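Local atomic coordinates of cysteine protease-like VirA (Shigella flexneri, PDB entry 3EB8), a protein that is a secreted Shigella effector that promotes bacterial entry into epithelial cells and spreading within and between them, although its reported alpha-tubulin protease activity is disputed. Residues Ser256-Asn261 with Ser309-Asn314; Gly317-Glu322 with Phe351-Pro356. One frame throughout, in Å; residues are numbered along the deposited sequence.

Contact 1. Residues Ser256-Asn261 with Ser309-Asn314; sequences SENIEN and SHITCN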
loop_
_atom_site.group_PDB
_atom_site.type_symbol
_atom_site.label_atom_id
_atom_site.label_comp_id
_atom_site.label_asym_id
_atom_site.label_seq_id
_atom_site.Cartn_x
_atom_site.Cartn_y
_atom_site.Cartn_z
ATOM N N SER A 256 -14.370 10.856 10.804
ATOM C CA SER A 256 -15.101 11.486 11.912
ATOM C C SER A 256 -14.210 11.514 13.124
ATOM O O SER A 256 -14.143 12.509 13.825
ATOM C CB SER A 256 -16.402 10.753 12.268
ATOM O OG SER A 256 -17.291 10.748 11.166
ATOM N N GLU A 257 -13.514 10.416 13.371
ATOM C CA GLU A 257 -12.589 10.359 14.494
ATOM C C GLU A 257 -11.424 11.329 14.289
ATOM O O GLU A 257 -10.981 11.984 15.224
ATOM C CB GLU A 257 -12.078 8.932 14.690
ATOM C CG GLU A 257 -10.683 8.845 15.281
ATOM C CD GLU A 257 -10.288 7.408 15.630
ATOM O OE1 GLU A 257 -9.060 7.085 15.594
ATOM O OE2 GLU A 257 -11.219 6.612 15.934
ATOM N N ASN A 258 -10.919 11.418 13.064
ATOM C CA ASN A 258 -9.887 12.401 12.778
ATOM C C ASN A 258 -10.379 13.813 13.130
ATOM O O ASN A 258 -9.695 14.565 13.825
ATOM C CB ASN A 258 -9.441 12.341 11.315
ATOM C CG ASN A 258 -8.473 13.453 10.968
ATOM O OD1 ASN A 258 -8.758 14.278 10.114
ATOM N ND2 ASN A 258 -7.333 13.498 11.652
ATOM N N ILE A 259 -11.573 14.152 12.658
ATOM C CA ILE A 259 -12.147 15.472 12.911
ATOM C C ILE A 259 -12.357 15.764 14.401
ATOM O O ILE A 259 -12.076 16.872 14.877
ATOM C CB ILE A 259 -13.504 15.631 12.248
ATOM C CG1 ILE A 259 -13.365 15.770 10.741
ATOM C CG2 ILE A 259 -14.217 16.834 12.810
ATOM C CD1 ILE A 259 -14.683 16.018 10.077
ATOM N N GLU A 260 -12.871 14.785 15.137
ATOM C CA GLU A 260 -13.093 14.972 16.574
ATOM C C GLU A 260 -11.787 15.222 17.325
ATOM O O GLU A 260 -11.700 16.118 18.163
ATOM C CB GLU A 260 -13.785 13.765 17.197
ATOM C CG GLU A 260 -15.296 13.903 17.344
ATOM C CD GLU A 260 -16.060 13.437 16.112
ATOM O OE1 GLU A 260 -15.855 14.017 15.021
ATOM O OE2 GLU A 260 -16.876 12.493 16.242
ATOM N N ASN A 261 -10.774 14.413 17.041
ATOM C CA ASN A 261 -9.497 14.572 17.702
ATOM C C ASN A 261 -8.840 15.903 17.324
ATOM O O ASN A 261 -8.230 16.565 18.162
ATOM C CB ASN A 261 -8.587 13.383 17.399
ATOM C CG ASN A 261 -9.247 12.057 17.727
ATOM O OD1 ASN A 261 -10.159 11.996 18.547
ATOM N ND2 ASN A 261 -8.796 10.987 17.084
ATOM N N SER A 309 -2.942 12.003 6.812
ATOM C CA SER A 309 -2.685 12.241 8.230
ATOM C C SER A 309 -3.965 11.993 9.039
ATOM O O SER A 309 -5.072 12.195 8.532
ATOM C CB SER A 309 -2.214 13.670 8.439
ATOM O OG SER A 309 -3.293 14.547 8.228
ATOM N N HIS A 310 -3.804 11.569 10.291
ATOM C CA HIS A 310 -4.925 11.255 11.167
ATOM C C HIS A 310 -4.610 11.693 12.596
ATOM O O HIS A 310 -3.686 11.159 13.218
ATOM C CB HIS A 310 -5.204 9.749 11.157
ATOM C CG HIS A 310 -6.484 9.374 11.837
ATOM N ND1 HIS A 310 -6.535 8.801 13.093
ATOM C CD2 HIS A 310 -7.772 9.518 11.443
ATOM C CE1 HIS A 310 -7.793 8.601 13.432
ATOM N NE2 HIS A 310 -8.564 9.025 12.448
ATOM N N ILE A 311 -5.362 12.653 13.130
ATOM C CA ILE A 311 -5.100 13.096 14.490
ATOM C C ILE A 311 -5.628 12.073 15.479
ATOM O O ILE A 311 -6.785 11.667 15.407
ATOM C CB ILE A 311 -5.703 14.488 14.805
ATOM C CG1 ILE A 311 -5.337 15.488 13.704
ATOM C CG2 ILE A 311 -5.227 14.976 16.170
ATOM C CD1 ILE A 311 -3.857 15.503 13.354
ATOM N N THR A 312 -4.762 11.642 16.386
ATOM C CA THR A 312 -5.142 10.718 17.440
ATOM C C THR A 312 -5.057 11.459 18.755
ATOM O O THR A 312 -4.713 12.642 18.790
ATOM C CB THR A 312 -4.180 9.514 17.517
ATOM O OG1 THR A 312 -2.891 9.970 17.962
ATOM C CG2 THR A 312 -4.050 8.822 16.142
ATOM N N CYS A 313 -5.358 10.759 19.841
ATOM C CA CYS A 313 -5.290 11.363 21.168
ATOM C C CYS A 313 -3.841 11.607 21.624
ATOM O O CYS A 313 -3.614 12.155 22.702
ATOM C CB CYS A 313 -5.987 10.467 22.182
ATOM S SG CYS A 313 -5.193 8.884 22.228
ATOM N N ASN A 314 -2.871 11.203 20.808
ATOM C CA ASN A 314 -1.453 11.425 21.124
ATOM C C ASN A 314 -0.753 12.424 20.204
ATOM O O ASN A 314 0.348 12.879 20.494
ATOM C CB ASN A 314 -0.684 10.109 21.095
ATOM C CG ASN A 314 -1.091 9.171 22.210
ATOM O OD1 ASN A 314 -1.762 9.575 23.165
ATOM N ND2 ASN A 314 -0.675 7.911 22.103
#
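The His310 imidazole lies along helix 256-261 and, with Asn261, joins that helix to strand 300-312 around Ile311. Asn261 points at the strand, while Glu257 and Asn258 bring only their outer atoms to it. In His310, CG anti to the backbone N (chi1 -170°) sends the ring out to the helix, between Glu257 and Asn258. Glu257 meets its CE1 end, with an extended chain whose carboxylate reaches the ring edge close to its plane; OE1 lies 2.9 Å from His310 CE1, and the Glu257 CG methylene also touches that carbon at 3.4 Å. On the other side of NE2, Asn258 CB packs obliquely against His310 CD2 at 3.3 Å, the two side chains sliding past each other in opposite directions. NE2 itself is hydrogen-bonded to Ile254 O, one turn earlier in the helix. Asn261 turns CG beside its own backbone N (chi1 -54°), so that ND2 donates to Ile311 O at 2.7 Å and 165°, on a carbonyl lone pair and in the amide plane. Beside this bond, Asn261 CB rests 3.9 Å from Ile311 CG2, and Met266 and Val271 also pack on Ile311. The helical segment belongs to the region assigned to tubulin binding. The NE2 bond to a carbonyl is consistent with a proton there, and the nearby carboxylate may raise the pKa and favour some positive charge on the ring.

Contact 2. Residues Gly317-Glu322 with Phe351-Pro356; sequences GINKIE and FAIISP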
loop_
_atom_site.group_PDB
_atom_site.type_symbol
_atom_site.label_atom_id
_atom_site.label_comp_id
_atom_site.label_asym_id
_atom_site.label_seq_id
_atom_site.Cartn_x
_atom_site.Cartn_y
_atom_site.Cartn_z
ATOM N N GLY A 317 -1.006 11.354 13.637
ATOM C CA GLY A 317 -0.803 9.993 13.171
ATOM C C GLY A 317 -1.133 9.869 11.702
ATOM O O GLY A 317 -1.279 10.870 11.003
ATOM N N ILE A 318 -1.261 8.634 11.234
ATOM C CA ILE A 318 -1.548 8.356 9.833
ATOM C C ILE A 318 -2.633 7.292 9.702
ATOM O O ILE A 318 -2.689 6.351 10.486
ATOM C CB ILE A 318 -0.287 7.862 9.084
ATOM C CG1 ILE A 318 0.670 9.017 8.790
ATOM C CG2 ILE A 318 -0.673 7.179 7.784
ATOM C CD1 ILE A 318 2.097 8.566 8.475
ATOM N N ASN A 319 -3.511 7.457 8.720
ATOM C CA ASN A 319 -4.438 6.406 8.344
ATOM C C ASN A 319 -3.934 5.768 7.060
ATOM O O ASN A 319 -4.090 6.325 5.974
ATOM C CB ASN A 319 -5.841 6.983 8.165
ATOM C CG ASN A 319 -6.844 5.962 7.619
ATOM O OD1 ASN A 319 -6.672 4.748 7.766
ATOM N ND2 ASN A 319 -7.902 6.466 6.987
ATOM N N LYS A 320 -3.289 4.615 7.191
ATOM C CA LYS A 320 -2.843 3.884 6.024
ATOM C C LYS A 320 -4.025 3.220 5.311
ATOM O O LYS A 320 -4.740 2.399 5.881
ATOM C CB LYS A 320 -1.805 2.844 6.406
ATOM C CG LYS A 320 -1.222 2.083 5.237
ATOM C CD LYS A 320 -0.234 1.085 5.777
ATOM C CE LYS A 320 0.390 0.240 4.711
ATOM N NZ LYS A 320 1.557 -0.489 5.323
ATOM N N ILE A 321 -4.236 3.597 4.061
ATOM C CA ILE A 321 -5.244 2.958 3.247
ATOM C C ILE A 321 -4.497 2.323 2.111
ATOM O O ILE A 321 -3.889 3.021 1.310
ATOM C CB ILE A 321 -6.238 3.982 2.678
ATOM C CG1 ILE A 321 -6.901 4.763 3.804
ATOM C CG2 ILE A 321 -7.273 3.306 1.815
ATOM C CD1 ILE A 321 -7.883 5.782 3.310
ATOM N N GLU A 322 -4.515 1.000 2.049
ATOM C CA GLU A 322 -3.816 0.291 1.002
ATOM C C GLU A 322 -4.775 -0.404 0.035
ATOM O O GLU A 322 -5.746 -1.044 0.455
ATOM C CB GLU A 322 -2.874 -0.736 1.616
ATOM C CG GLU A 322 -2.327 -1.764 0.650
ATOM C CD GLU A 322 -1.357 -2.700 1.336
ATOM O OE1 GLU A 322 -1.254 -2.639 2.576
ATOM O OE2 GLU A 322 -0.682 -3.493 0.654
ATOM N N PHE A 351 -7.155 -1.080 5.806
ATOM C CA PHE A 351 -6.915 0.116 6.608
ATOM C C PHE A 351 -6.033 -0.159 7.815
ATOM O O PHE A 351 -6.054 -1.242 8.374
ATOM C CB PHE A 351 -8.228 0.665 7.159
ATOM C CG PHE A 351 -8.980 1.519 6.206
ATOM C CD1 PHE A 351 -9.504 0.983 5.038
ATOM C CD2 PHE A 351 -9.205 2.859 6.490
ATOM C CE1 PHE A 351 -10.214 1.767 4.162
ATOM C CE2 PHE A 351 -9.930 3.654 5.618
ATOM C CZ PHE A 351 -10.437 3.109 4.451
ATOM N N ALA A 352 -5.299 0.854 8.243
ATOM C CA ALA A 352 -4.720 0.848 9.568
ATOM C C ALA A 352 -4.554 2.276 10.066
ATOM O O ALA A 352 -4.376 3.212 9.287
ATOM C CB ALA A 352 -3.363 0.096 9.595
ATOM N N ILE A 353 -4.616 2.432 11.380
ATOM C CA ILE A 353 -4.253 3.678 12.012
ATOM C C ILE A 353 -2.901 3.520 12.705
ATOM O O ILE A 353 -2.648 2.533 13.403
ATOM C CB ILE A 353 -5.339 4.162 12.990
ATOM C CG1 ILE A 353 -6.569 4.632 12.208
ATOM C CG2 ILE A 353 -4.842 5.334 13.816
ATOM C CD1 ILE A 353 -7.740 5.005 13.090
ATOM N N ILE A 354 -2.029 4.494 12.468
ATOM C CA ILE A 354 -0.714 4.543 13.082
ATOM C C ILE A 354 -0.666 5.794 13.955
ATOM O O ILE A 354 -0.884 6.908 13.475
ATOM C CB ILE A 354 0.407 4.556 12.023
ATOM C CG1 ILE A 354 0.419 3.235 11.234
ATOM C CG2 ILE A 354 1.751 4.793 12.668
ATOM C CD1 ILE A 354 -0.608 3.158 10.116
ATOM N N SER A 355 -0.425 5.596 15.248
ATOM C CA SER A 355 -0.452 6.689 16.211
ATOM C C SER A 355 0.921 6.949 16.825
ATOM O O SER A 355 1.671 5.993 17.103
ATOM C CB SER A 355 -1.445 6.367 17.332
ATOM O OG SER A 355 -1.399 7.347 18.350
ATOM N N PRO A 356 1.256 8.240 17.039
ATOM C CA PRO A 356 2.414 8.573 17.870
ATOM C C PRO A 356 2.119 8.010 19.244
ATOM O O PRO A 356 0.940 7.870 19.597
ATOM C CB PRO A 356 2.379 10.101 17.945
ATOM C CG PRO A 356 1.424 10.552 16.911
ATOM C CD PRO A 356 0.470 9.432 16.677
#
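Four backbone hydrogen bonds join strands 317-322 and 351-356 in antiparallel order within the large mixed sheet. Ile318 and Ile354 form one hydrogen-bonded pair, with Ile318 N to Ile354 O at 2.9 Å and Ile354 N to Ile318 O at 2.8 Å, the latter almost along the C=O axis. In the next such pair Ala352 N donates to Lys320 O at 2.9 Å, whereas the return bond from Lys320 N to Ala352 O is weak because it is strongly bent (127°). CA-H...O contacts fill the intervals, among them Phe351 CA to Lys320 O at 3.2 Å.

Apolar packing differs on the two faces. Asn319, Ile321, Phe351 and Ile353 face helix 245-265. There Ile321 lies alongside Phe351, and its CG1 makes a CH-pi contact over one face of the ring, 4.0 Å from the centroid and offset toward the rim; the Asn319 side chain crosses Phe351 obliquely, its amide plane 34° from the ring. Ile318, Lys320, Ala352 and Ile354 face helix 110-118, where Ile354 CD1 touches Lys320 CB at 3.9 Å and Ile318 and Ile354 both reach Val112.

Beyond CB the Lys320 chain is fully extended and leads away from the partner strand, taking NZ to the carbonyls of Ala116 and Cys119. A buried ammonium is thus met by oxygens at the C-terminal end of helix 110-118, where the helix dipole probably helps to stabilise its charge, while the apolar faces keep the sheet packed between two helices.

Overall arrangement
After the N-terminal part of the chain, helix 245-265 leads into strand 274-283 and an unmodelled part before strand 300-312 returns to the helix; contact 1 closes this loop of 47 residues. A tight turn follows at once into strand 315-327. Contact 2 closes a second loop, of 28 residues, which carries helix 335-341 and ends in strand 348-356 near the C terminus. The loops are in series, neither nested nor crossed. The hairpin of strands 300-312 and 315-327 joins them, with His310 N 2.7 Å from Gly317 O in a probable hydrogen bond. Both contacts meet at Ile353, which packs on Glu257 and His310, and helix 245-265 packs against strands 300-312, 315-327 and 348-356 of one sheet.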